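Local coordinates for protein pectate lyase (Paenibacillus sp. 0602, PDB 5GT5) that cleaves pectate chains internally by eliminative lysis, probably with calcium as cofactor, and probably also acts on partly methylated pectin, at residues Ile273-Pro278 and Gly325-Glu330; Val344-Arg349 and Ala390-Ala395; Gly246-Ala251 and Arg279-Asn284; Ile263-Asn268 and Ala285-Ile290. The protein carries 1 engineered substitution. All coordinates share one frame; numbering follows the deposited sequence.

Contact 1: residues Ile273-Pro278 and Gly325-Glu330; sequences IQDRMP and GAISTE
Asp275 and Ile327 meet with their side chains crossed at about a right angle. The CD1 methyl of Ile327 makes the touch, 3.4 Å from Asp275 OD1. In Asp275, CG is anti to the backbone N (chi1 -161°). CB starts away from strand 325-329, yet the carboxylate comes back toward it. OD1 is hydrogen-bonded to Asn324 ND2, just before segment 325-330; its contact with the Ile327 methyl is packing. The same CD1 lies 3.5 Å from Arg276 N.

Met277 faces Gly325 with both ends of a bent chain. Met277 CB is 3.5 Å from Gly325 O. A bend at chi3 (-76°) turns the terminal methyl, and CE rests 3.8 Å from Gly325 CA. Ala326 CB packs 3.5 Å from Met277 O and also reaches CD of the Pro278 ring.

Two backbone bonds hold the loop to the strand. Met277 N donates to Gly325 O at 2.8 Å, tilted 29° from the carbonyl plane. Ile327 N donates to Pro278 O at 2.9 Å. Arg276 is an active-site residue by similarity. Its CB points away from the strand, and its side chain lies about 5 Å from those of Asp174 and Asp178, likely calcium ligands.

Arg276 N and Met277 O are buried without a polar partner in the model. The two backbone bonds are the polar links between the segments. They tie down Met277 and Pro278, directly after Arg276.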
# COMPACT_ATOMS: atom_id res chain seq x y z
N ILE A 273 -25.23 8.65 -16.57
CA ILE A 273 -23.88 8.30 -16.98
C ILE A 273 -24.01 7.16 -18.00
O ILE A 273 -24.63 6.14 -17.70
CB ILE A 273 -23.04 7.84 -15.75
CG1 ILE A 273 -23.21 8.81 -14.57
CG2 ILE A 273 -21.60 7.61 -16.17
CD1 ILE A 273 -22.82 10.27 -14.85
N GLN A 274 -23.46 7.35 -19.18
CA GLN A 274 -23.72 6.42 -20.29
C GLN A 274 -22.93 5.13 -20.24
O GLN A 274 -23.29 4.16 -20.89
CB GLN A 274 -23.39 7.09 -21.62
CG GLN A 274 -24.35 8.23 -22.01
CD GLN A 274 -24.07 8.74 -23.41
OE1 GLN A 274 -23.41 8.09 -24.23
NE2 GLN A 274 -24.57 9.94 -23.69
N ASP A 275 -21.81 5.11 -19.52
CA ASP A 275 -20.82 4.03 -19.72
C ASP A 275 -19.83 4.00 -18.57
O ASP A 275 -19.62 5.01 -17.88
CB ASP A 275 -20.08 4.32 -21.05
CG ASP A 275 -19.36 3.11 -21.65
OD1 ASP A 275 -19.48 1.96 -21.15
OD2 ASP A 275 -18.66 3.35 -22.66
N ARG A 276 -19.22 2.84 -18.37
CA ARG A 276 -18.06 2.66 -17.48
C ARG A 276 -18.42 2.84 -16.02
O ARG A 276 -17.88 3.70 -15.31
CB ARG A 276 -16.90 3.57 -17.88
CG ARG A 276 -16.53 3.51 -19.36
CD ARG A 276 -15.20 4.25 -19.53
NE ARG A 276 -14.75 4.24 -20.93
CZ ARG A 276 -13.73 4.99 -21.37
NH1 ARG A 276 -13.12 5.83 -20.57
NH2 ARG A 276 -13.38 4.92 -22.65
N MET A 277 -19.30 1.97 -15.53
CA MET A 277 -19.67 2.02 -14.10
C MET A 277 -19.40 0.70 -13.36
O MET A 277 -20.33 0.04 -12.89
CB MET A 277 -21.15 2.39 -13.97
CG MET A 277 -21.43 3.85 -14.38
SD MET A 277 -23.19 4.21 -14.58
CE MET A 277 -23.47 3.42 -16.15
N PRO A 278 -18.12 0.30 -13.27
CA PRO A 278 -16.90 0.84 -13.87
C PRO A 278 -16.58 0.12 -15.18
O PRO A 278 -17.29 -0.83 -15.55
CB PRO A 278 -15.84 0.50 -12.84
CG PRO A 278 -16.29 -0.90 -12.37
CD PRO A 278 -17.81 -0.89 -12.43
N GLY A 325 -23.58 -0.37 -18.46
CA GLY A 325 -23.48 -0.31 -17.01
C GLY A 325 -22.08 -0.66 -16.53
O GLY A 325 -21.14 0.14 -16.68
N ALA A 326 -21.92 -1.85 -15.97
CA ALA A 326 -20.62 -2.35 -15.49
C ALA A 326 -19.98 -3.21 -16.57
O ALA A 326 -20.68 -3.99 -17.27
CB ALA A 326 -20.83 -3.18 -14.20
N ILE A 327 -18.67 -3.08 -16.74
CA ILE A 327 -17.95 -3.76 -17.82
C ILE A 327 -16.67 -4.37 -17.25
O ILE A 327 -15.83 -3.65 -16.69
CB ILE A 327 -17.56 -2.76 -18.94
CG1 ILE A 327 -18.80 -2.03 -19.46
CG2 ILE A 327 -16.94 -3.53 -20.11
CD1 ILE A 327 -18.93 -0.60 -18.99
N SER A 328 -16.51 -5.68 -17.39
CA SER A 328 -15.30 -6.37 -16.98
C SER A 328 -14.61 -6.90 -18.22
O SER A 328 -15.25 -7.58 -19.04
CB SER A 328 -15.63 -7.56 -16.08
OG SER A 328 -14.40 -8.11 -15.58
N THR A 329 -13.31 -6.59 -18.37
CA THR A 329 -12.56 -7.02 -19.54
C THR A 329 -11.22 -7.60 -19.14
O THR A 329 -10.71 -7.35 -18.04
CB THR A 329 -12.31 -5.87 -20.57
OG1 THR A 329 -11.34 -4.94 -20.04
CG2 THR A 329 -13.60 -5.13 -20.95
N GLU A 330 -10.64 -8.35 -20.08
CA GLU A 330 -9.23 -8.74 -19.98
C GLU A 330 -8.93 -9.43 -18.65
O GLU A 330 -7.99 -9.08 -17.94
CB GLU A 330 -8.28 -7.55 -20.22
CG GLU A 330 -8.51 -6.88 -21.58
CD GLU A 330 -7.69 -5.63 -21.83
OE1 GLU A 330 -6.71 -5.41 -21.11
OE2 GLU A 330 -8.07 -4.85 -22.74

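Contact 2: residues Val344-Arg349 and Ala390-Ala395; sequences VQYPVR and APVPAA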
# COMPACT_ATOMS: atom_id res chain seq x y z
N VAL A 344 -30.80 1.26 -18.33
CA VAL A 344 -29.51 0.92 -18.94
C VAL A 344 -29.73 -0.34 -19.77
O VAL A 344 -30.11 -1.38 -19.22
CB VAL A 344 -28.44 0.67 -17.86
CG1 VAL A 344 -27.15 0.18 -18.51
CG2 VAL A 344 -28.17 1.96 -17.04
N GLN A 345 -29.53 -0.24 -21.07
CA GLN A 345 -29.86 -1.35 -21.97
C GLN A 345 -28.92 -2.55 -21.82
O GLN A 345 -29.34 -3.72 -21.94
CB GLN A 345 -29.89 -0.87 -23.41
CG GLN A 345 -30.40 -1.99 -24.38
CD GLN A 345 -30.76 -1.46 -25.76
OE1 GLN A 345 -30.86 -0.25 -25.97
NE2 GLN A 345 -30.97 -2.37 -26.70
N TYR A 346 -27.63 -2.28 -21.59
CA TYR A 346 -26.62 -3.33 -21.53
C TYR A 346 -25.90 -3.20 -20.20
O TYR A 346 -24.76 -2.74 -20.13
CB TYR A 346 -25.62 -3.22 -22.69
CG TYR A 346 -26.27 -3.28 -24.05
CD1 TYR A 346 -26.69 -4.50 -24.57
CD2 TYR A 346 -26.47 -2.14 -24.81
CE1 TYR A 346 -27.31 -4.56 -25.82
CE2 TYR A 346 -27.08 -2.19 -26.06
CZ TYR A 346 -27.48 -3.40 -26.56
OH TYR A 346 -28.08 -3.45 -27.80
N PRO A 347 -26.56 -3.59 -19.11
CA PRO A 347 -25.99 -3.32 -17.78
C PRO A 347 -24.75 -4.12 -17.40
O PRO A 347 -24.06 -3.71 -16.46
CB PRO A 347 -27.14 -3.70 -16.83
CG PRO A 347 -27.97 -4.72 -17.64
CD PRO A 347 -27.90 -4.22 -19.06
N VAL A 348 -24.50 -5.23 -18.08
CA VAL A 348 -23.48 -6.17 -17.66
C VAL A 348 -22.73 -6.62 -18.91
O VAL A 348 -23.26 -7.40 -19.71
CB VAL A 348 -24.11 -7.41 -16.93
CG1 VAL A 348 -22.99 -8.33 -16.39
CG2 VAL A 348 -25.01 -6.99 -15.77
N ARG A 349 -21.50 -6.16 -19.08
CA ARG A 349 -20.73 -6.50 -20.28
C ARG A 349 -19.41 -7.13 -19.90
O ARG A 349 -18.81 -6.79 -18.87
CB ARG A 349 -20.48 -5.26 -21.15
CG ARG A 349 -21.75 -4.69 -21.75
CD ARG A 349 -21.45 -3.49 -22.63
NE ARG A 349 -20.92 -3.93 -23.90
CZ ARG A 349 -21.67 -4.31 -24.94
NH1 ARG A 349 -23.00 -4.25 -24.86
NH2 ARG A 349 -21.10 -4.72 -26.06
N ALA A 390 -27.78 -10.83 -17.48
CA ALA A 390 -26.77 -11.77 -17.96
C ALA A 390 -25.64 -11.03 -18.69
O ALA A 390 -25.88 -10.05 -19.40
CB ALA A 390 -27.40 -12.78 -18.90
N PRO A 391 -24.40 -11.49 -18.52
CA PRO A 391 -23.30 -10.83 -19.23
C PRO A 391 -23.36 -11.02 -20.71
O PRO A 391 -23.63 -12.12 -21.19
CB PRO A 391 -22.05 -11.53 -18.68
CG PRO A 391 -22.47 -12.26 -17.43
CD PRO A 391 -23.94 -12.58 -17.64
N VAL A 392 -23.06 -9.96 -21.45
CA VAL A 392 -22.95 -10.00 -22.90
C VAL A 392 -21.67 -9.29 -23.31
O VAL A 392 -21.17 -8.46 -22.56
CB VAL A 392 -24.16 -9.32 -23.60
CG1 VAL A 392 -25.44 -9.94 -23.13
CG2 VAL A 392 -24.17 -7.83 -23.33
N PRO A 393 -21.12 -9.60 -24.50
CA PRO A 393 -21.59 -10.51 -25.55
C PRO A 393 -20.72 -11.75 -25.73
O PRO A 393 -21.03 -12.60 -26.60
CB PRO A 393 -21.42 -9.63 -26.78
CG PRO A 393 -20.11 -8.95 -26.52
CD PRO A 393 -20.06 -8.70 -25.01
N ALA A 394 -19.66 -11.90 -24.96
CA ALA A 394 -18.73 -13.01 -25.18
C ALA A 394 -19.10 -14.21 -24.34
O ALA A 394 -19.83 -14.10 -23.34
CB ALA A 394 -17.29 -12.56 -24.86
N ALA A 395 -18.58 -15.37 -24.75
CA ALA A 395 -18.70 -16.59 -23.97
C ALA A 395 -18.32 -16.27 -22.54
O ALA A 395 -17.31 -15.60 -22.27
CB ALA A 395 -17.78 -17.65 -24.53
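The Tyr346 ring and the Arg349 guanidinium both approach one methyl, Val392 CG2. Gln345 CG lies on one face of the tyrosine ring, 3.7 Å above its plane and toward the rim. Val392 CG2 reaches Tyr346 CD1 obliquely, at 4.4 Å. At the guanidinium edge, in its plane, is Tyr346 CB. Val392 CG2 stands 4.1 Å from Arg349 NH1, again obliquely, and Pro393 CD lies near NH2. The arginine chain bends at chi3 (77°), which turns NE off the line of the chain. NE is hydrogen-bonded to Gln352 OE1.

Val348 and Pro391 lie side by side and point the same way. Val348 CG1, anti to the backbone N, touches Pro391 CB at 4.0 Å. The backbones form a single bridge, Arg349 with Val392. Val392 N donates to Val348 O at 3.1 Å, and Arg349 CA makes a short CH...O contact with Val392 O at 3.0 Å.

The contact lays the loop segment 390-395 along strand 346-349, an edge strand, within this chain, of a four-stranded parallel sheet of the pectate lyase beta-helix. On its other edge this strand pairs with strand 324-329 through Ala326. Val348 and Pro391 also pack on Ile364 of strand 363-367.

Contact 3: residues Gly246-Ala251 and Arg279-Asn284; sequences GHLVGA and RLRGGN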
# COMPACT_ATOMS: atom_id res chain seq x y z
N GLY A 246 -17.72 7.17 -17.31
CA GLY A 246 -17.63 7.18 -15.87
C GLY A 246 -16.23 6.95 -15.31
O GLY A 246 -15.46 7.88 -15.15
N HIS A 247 -15.92 5.69 -14.99
CA HIS A 247 -14.65 5.28 -14.40
C HIS A 247 -13.86 4.36 -15.33
O HIS A 247 -14.32 3.25 -15.64
CB HIS A 247 -14.90 4.45 -13.13
CG HIS A 247 -15.65 5.16 -12.03
ND1 HIS A 247 -15.21 6.31 -11.45
CD2 HIS A 247 -16.78 4.79 -11.37
CE1 HIS A 247 -16.07 6.68 -10.50
NE2 HIS A 247 -17.02 5.77 -10.43
N LEU A 248 -12.71 4.79 -15.80
CA LEU A 248 -11.77 3.93 -16.53
C LEU A 248 -10.79 3.37 -15.52
O LEU A 248 -10.01 4.13 -14.93
CB LEU A 248 -11.04 4.73 -17.60
CG LEU A 248 -10.09 3.90 -18.48
CD1 LEU A 248 -10.85 2.81 -19.28
CD2 LEU A 248 -9.33 4.85 -19.40
N VAL A 249 -10.86 2.07 -15.28
CA VAL A 249 -9.98 1.41 -14.30
C VAL A 249 -9.07 0.46 -15.08
O VAL A 249 -9.45 -0.68 -15.39
CB VAL A 249 -10.79 0.68 -13.22
CG1 VAL A 249 -9.86 0.13 -12.15
CG2 VAL A 249 -11.83 1.63 -12.61
N GLY A 250 -7.88 0.96 -15.45
CA GLY A 250 -6.94 0.26 -16.31
C GLY A 250 -7.10 0.82 -17.69
O GLY A 250 -8.09 0.52 -18.40
N ALA A 251 -6.14 1.63 -18.10
CA ALA A 251 -6.31 2.38 -19.35
C ALA A 251 -5.66 1.78 -20.58
O ALA A 251 -5.95 2.20 -21.68
CB ALA A 251 -5.84 3.80 -19.17
N ARG A 279 -15.55 0.57 -15.88
CA ARG A 279 -14.93 -0.27 -16.91
C ARG A 279 -13.58 -0.75 -16.38
O ARG A 279 -12.67 0.05 -16.15
CB ARG A 279 -14.70 0.49 -18.21
CG ARG A 279 -14.24 -0.43 -19.36
CD ARG A 279 -13.34 0.33 -20.34
NE ARG A 279 -13.20 -0.44 -21.57
CZ ARG A 279 -12.42 -1.50 -21.71
NH1 ARG A 279 -11.65 -1.93 -20.70
NH2 ARG A 279 -12.42 -2.12 -22.89
N LEU A 280 -13.45 -2.06 -16.19
CA LEU A 280 -12.24 -2.64 -15.61
C LEU A 280 -11.45 -3.46 -16.61
O LEU A 280 -12.02 -4.21 -17.39
CB LEU A 280 -12.64 -3.56 -14.47
CG LEU A 280 -11.47 -4.28 -13.77
CD1 LEU A 280 -10.54 -3.30 -13.03
CD2 LEU A 280 -12.07 -5.28 -12.77
N ARG A 281 -10.12 -3.36 -16.55
CA ARG A 281 -9.20 -4.33 -17.16
C ARG A 281 -8.43 -5.04 -16.06
O ARG A 281 -7.88 -4.39 -15.16
CB ARG A 281 -8.16 -3.63 -18.04
CG ARG A 281 -8.69 -3.08 -19.33
CD ARG A 281 -7.54 -2.45 -20.13
NE ARG A 281 -7.96 -2.24 -21.50
CZ ARG A 281 -8.45 -1.12 -22.00
NH1 ARG A 281 -8.59 -0.02 -21.26
NH2 ARG A 281 -8.81 -1.08 -23.28
N GLY A 282 -8.36 -6.38 -16.11
CA GLY A 282 -7.36 -7.13 -15.34
C GLY A 282 -7.49 -7.31 -13.84
O GLY A 282 -7.16 -8.36 -13.31
N GLY A 283 -7.91 -6.27 -13.13
CA GLY A 283 -7.89 -6.29 -11.68
C GLY A 283 -9.17 -6.75 -11.02
O GLY A 283 -9.79 -7.72 -11.47
N ASN A 284 -9.55 -6.08 -9.93
CA ASN A 284 -10.72 -6.40 -9.13
C ASN A 284 -11.53 -5.17 -8.84
O ASN A 284 -11.00 -4.17 -8.37
CB ASN A 284 -10.32 -7.02 -7.79
CG ASN A 284 -9.67 -8.36 -7.93
OD1 ASN A 284 -10.30 -9.32 -8.35
ND2 ASN A 284 -8.40 -8.44 -7.54
O HOH W 1 -10.80 -0.49 -18.26
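Leu248 pairs with Arg279, and Val249 with Leu280, in one of the parallel sheets of the pectate lyase beta-helix. Strand 248-249 is one of the sheet's two outermost strands within the chain, beside strand 279-281. Arg279 N donates to His247 O, Val249 N to Arg279 O at 2.8 Å, and Arg281 N to Val249 O at 3.0 Å.

On one face, Leu248 and Arg279 lie side by side. Leu248 CD1 touches Arg279 CD at 3.7 Å, on an arginine chain extended from CG to NE. On the other face Val249 and Leu280 meet at an angle, with Val249 CG1 3.6 Å from Leu280 CD1.

Arg281 runs past Gly250. Its NH1 donates to Gly250 O at 3.0 Å, and that oxygen lies in the guanidinium plane at its edge. NH1 is tilted 25° from the carbonyl plane. Arg279 NH1 sits over the centre of one face of the same guanidinium, 3.5 Å above it. A water takes a hydrogen bond from Arg279 NH1 at 3.0 Å and lies 2.9 Å from Gly250 O. Leu248 is next to Asp178, a likely calcium ligand whose OD1 accepts from Leu248 N.

With Arg279 NH1 over the Arg281 guanidinium, the two positive groups would be expected to repel. The salt bridge from Arg281 NE to Glu330 OE2 probably offsets this charge. Gly250 O is a further polar partner for Arg281, and the water is one for Arg279.

Contact 4: residues Ile263-Asn268 and Ala285-Ile290; sequences ITLHHN and AHAYNI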
# COMPACT_ATOMS: atom_id res chain seq x y z
N ILE A 263 -10.62 -1.57 -6.74
CA ILE A 263 -11.54 -0.47 -6.47
C ILE A 263 -12.87 -0.96 -5.89
O ILE A 263 -13.41 -1.98 -6.32
CB ILE A 263 -11.75 0.38 -7.74
CG1 ILE A 263 -12.53 1.64 -7.41
CG2 ILE A 263 -12.46 -0.38 -8.87
CD1 ILE A 263 -12.44 2.71 -8.53
N THR A 264 -13.36 -0.23 -4.90
CA THR A 264 -14.69 -0.42 -4.33
C THR A 264 -15.51 0.81 -4.62
O THR A 264 -15.07 1.94 -4.34
CB THR A 264 -14.63 -0.59 -2.80
OG1 THR A 264 -13.73 -1.66 -2.49
CG2 THR A 264 -16.00 -0.87 -2.21
N LEU A 265 -16.73 0.61 -5.14
CA LEU A 265 -17.73 1.69 -5.32
C LEU A 265 -18.94 1.37 -4.45
O LEU A 265 -19.47 0.26 -4.54
CB LEU A 265 -18.21 1.73 -6.78
CG LEU A 265 -17.11 1.76 -7.86
CD1 LEU A 265 -17.73 1.68 -9.24
CD2 LEU A 265 -16.24 3.02 -7.72
N HIS A 266 -19.41 2.30 -3.63
CA HIS A 266 -20.61 1.99 -2.85
C HIS A 266 -21.37 3.21 -2.42
O HIS A 266 -20.78 4.28 -2.17
CB HIS A 266 -20.33 1.03 -1.67
CG HIS A 266 -19.71 1.67 -0.48
ND1 HIS A 266 -20.46 2.25 0.53
CD2 HIS A 266 -18.41 1.78 -0.10
CE1 HIS A 266 -19.65 2.72 1.45
NE2 HIS A 266 -18.39 2.44 1.10
N HIS A 267 -22.70 3.07 -2.35
CA HIS A 267 -23.58 4.20 -1.98
C HIS A 267 -23.33 5.40 -2.88
O HIS A 267 -23.35 6.56 -2.46
CB HIS A 267 -23.46 4.53 -0.47
CG HIS A 267 -24.00 3.44 0.40
ND1 HIS A 267 -23.23 2.35 0.81
CD2 HIS A 267 -25.25 3.20 0.89
CE1 HIS A 267 -23.98 1.51 1.48
NE2 HIS A 267 -25.21 2.01 1.57
N ASN A 268 -23.09 5.12 -4.17
CA ASN A 268 -22.95 6.17 -5.18
C ASN A 268 -24.16 6.19 -6.07
O ASN A 268 -24.78 5.15 -6.32
CB ASN A 268 -21.74 5.96 -6.09
CG ASN A 268 -20.43 5.99 -5.35
OD1 ASN A 268 -20.29 6.64 -4.29
ND2 ASN A 268 -19.44 5.28 -5.91
N ALA A 285 -12.83 -5.23 -9.12
CA ALA A 285 -13.72 -4.13 -8.79
C ALA A 285 -14.97 -4.65 -8.12
O ALA A 285 -15.57 -5.61 -8.61
CB ALA A 285 -14.12 -3.36 -10.03
N HIS A 286 -15.37 -4.00 -7.03
CA HIS A 286 -16.56 -4.37 -6.27
C HIS A 286 -17.46 -3.14 -6.13
O HIS A 286 -17.03 -2.12 -5.56
CB HIS A 286 -16.12 -4.90 -4.89
CG HIS A 286 -17.26 -5.25 -3.97
ND1 HIS A 286 -17.20 -5.03 -2.61
CD2 HIS A 286 -18.44 -5.87 -4.21
CE1 HIS A 286 -18.32 -5.45 -2.05
NE2 HIS A 286 -19.10 -5.94 -2.99
N ALA A 287 -18.68 -3.24 -6.66
CA ALA A 287 -19.69 -2.21 -6.47
C ALA A 287 -20.83 -2.81 -5.65
O ALA A 287 -21.37 -3.87 -5.97
CB ALA A 287 -20.19 -1.71 -7.79
N TYR A 288 -21.18 -2.13 -4.57
CA TYR A 288 -22.35 -2.52 -3.79
C TYR A 288 -23.20 -1.32 -3.45
O TYR A 288 -22.70 -0.22 -3.23
CB TYR A 288 -21.98 -3.34 -2.55
CG TYR A 288 -21.25 -2.63 -1.40
CD1 TYR A 288 -19.86 -2.54 -1.37
CD2 TYR A 288 -21.97 -2.09 -0.30
CE1 TYR A 288 -19.20 -1.98 -0.28
CE2 TYR A 288 -21.31 -1.50 0.79
CZ TYR A 288 -19.93 -1.43 0.77
OH TYR A 288 -19.26 -0.86 1.82
N ASN A 289 -24.52 -1.52 -3.41
CA ASN A 289 -25.44 -0.43 -3.07
C ASN A 289 -25.16 0.81 -3.90
O ASN A 289 -25.09 1.92 -3.36
CB ASN A 289 -25.35 -0.07 -1.57
CG ASN A 289 -25.91 -1.16 -0.63
OD1 ASN A 289 -25.50 -1.20 0.53
ND2 ASN A 289 -26.83 -1.99 -1.11
N ILE A 290 -25.01 0.62 -5.21
CA ILE A 290 -24.94 1.77 -6.12
C ILE A 290 -26.20 1.86 -6.95
O ILE A 290 -26.96 0.88 -7.01
CB ILE A 290 -23.67 1.77 -7.05
CG1 ILE A 290 -23.68 0.60 -8.05
CG2 ILE A 290 -22.39 1.77 -6.16
CD1 ILE A 290 -22.68 0.81 -9.21
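The His266 and Tyr288 rings lie nearly parallel, with planes 6° apart, but are slid apart and barely overlap. Their centroids are 4.5 Å from each other. The main contact is CH-pi: His266 CB lies over the centre of the tyrosine ring, 3.4 Å from its centroid. Tyr288 OH in turn lies over the centre of the imidazole, 3.3 Å above its plane. The two residues pair on strands 262-271 and 284-288, neighbouring parallel strands of the beta-helix, which puts both side chains on one face. In both, CG stands between the backbone N and the carbonyl carbon (chi1 78° in His266, 69° in Tyr288), consistent with the near-parallel rings.

One residue on, Asn289 CB lies over a face of the His267 ring, 3.8 Å from its centroid. On the opposite face of the sheet, Ile263 CG2 meets Ala285 CB at 3.6 Å, and Leu265 CB touches both Ala287 CB and Ile290 CG2.

Backbone bonds set this register. His286 N donates to Ile263 O, Leu265 N to His286 O at 2.8 Å, and Tyr288 N to Leu265 O. Beyond them, Thr10 OG1 bonds Tyr288 OH. Asp414 bonds His267 NE2 through OD2 and Asn289 OD1 through its backbone N.

His266 ND1 and His267 ND1 face each other at 2.8 Å in a straight hydrogen bond. One of them must supply the hydrogen, so the two buried imidazoles are coupled. The carboxylate of Asp414 would probably polarise His267, and through it His266.

From the N terminus, contact 3 opens first, at 246-251. Contact 4 opens at 263-268 and contact 1 at 273-278 before any loop has closed. Contact 3 then closes at 279-284, contact 4 at 285-290 and contact 1 at 325-330. These three loops therefore cross one another. Contact 2 follows in series, from 344-349 to 390-395. Contacts 3, 1 and 2 run across one parallel sheet, in the strand order 248-249, 279-281, 324-329, 346-349. Contact 4 belongs to another face of the beta-helix. Ile263 N probably bonds Asn284 O there, and Pro278 packs on Leu265 and Ala285, joining it to contacts 3 and 1.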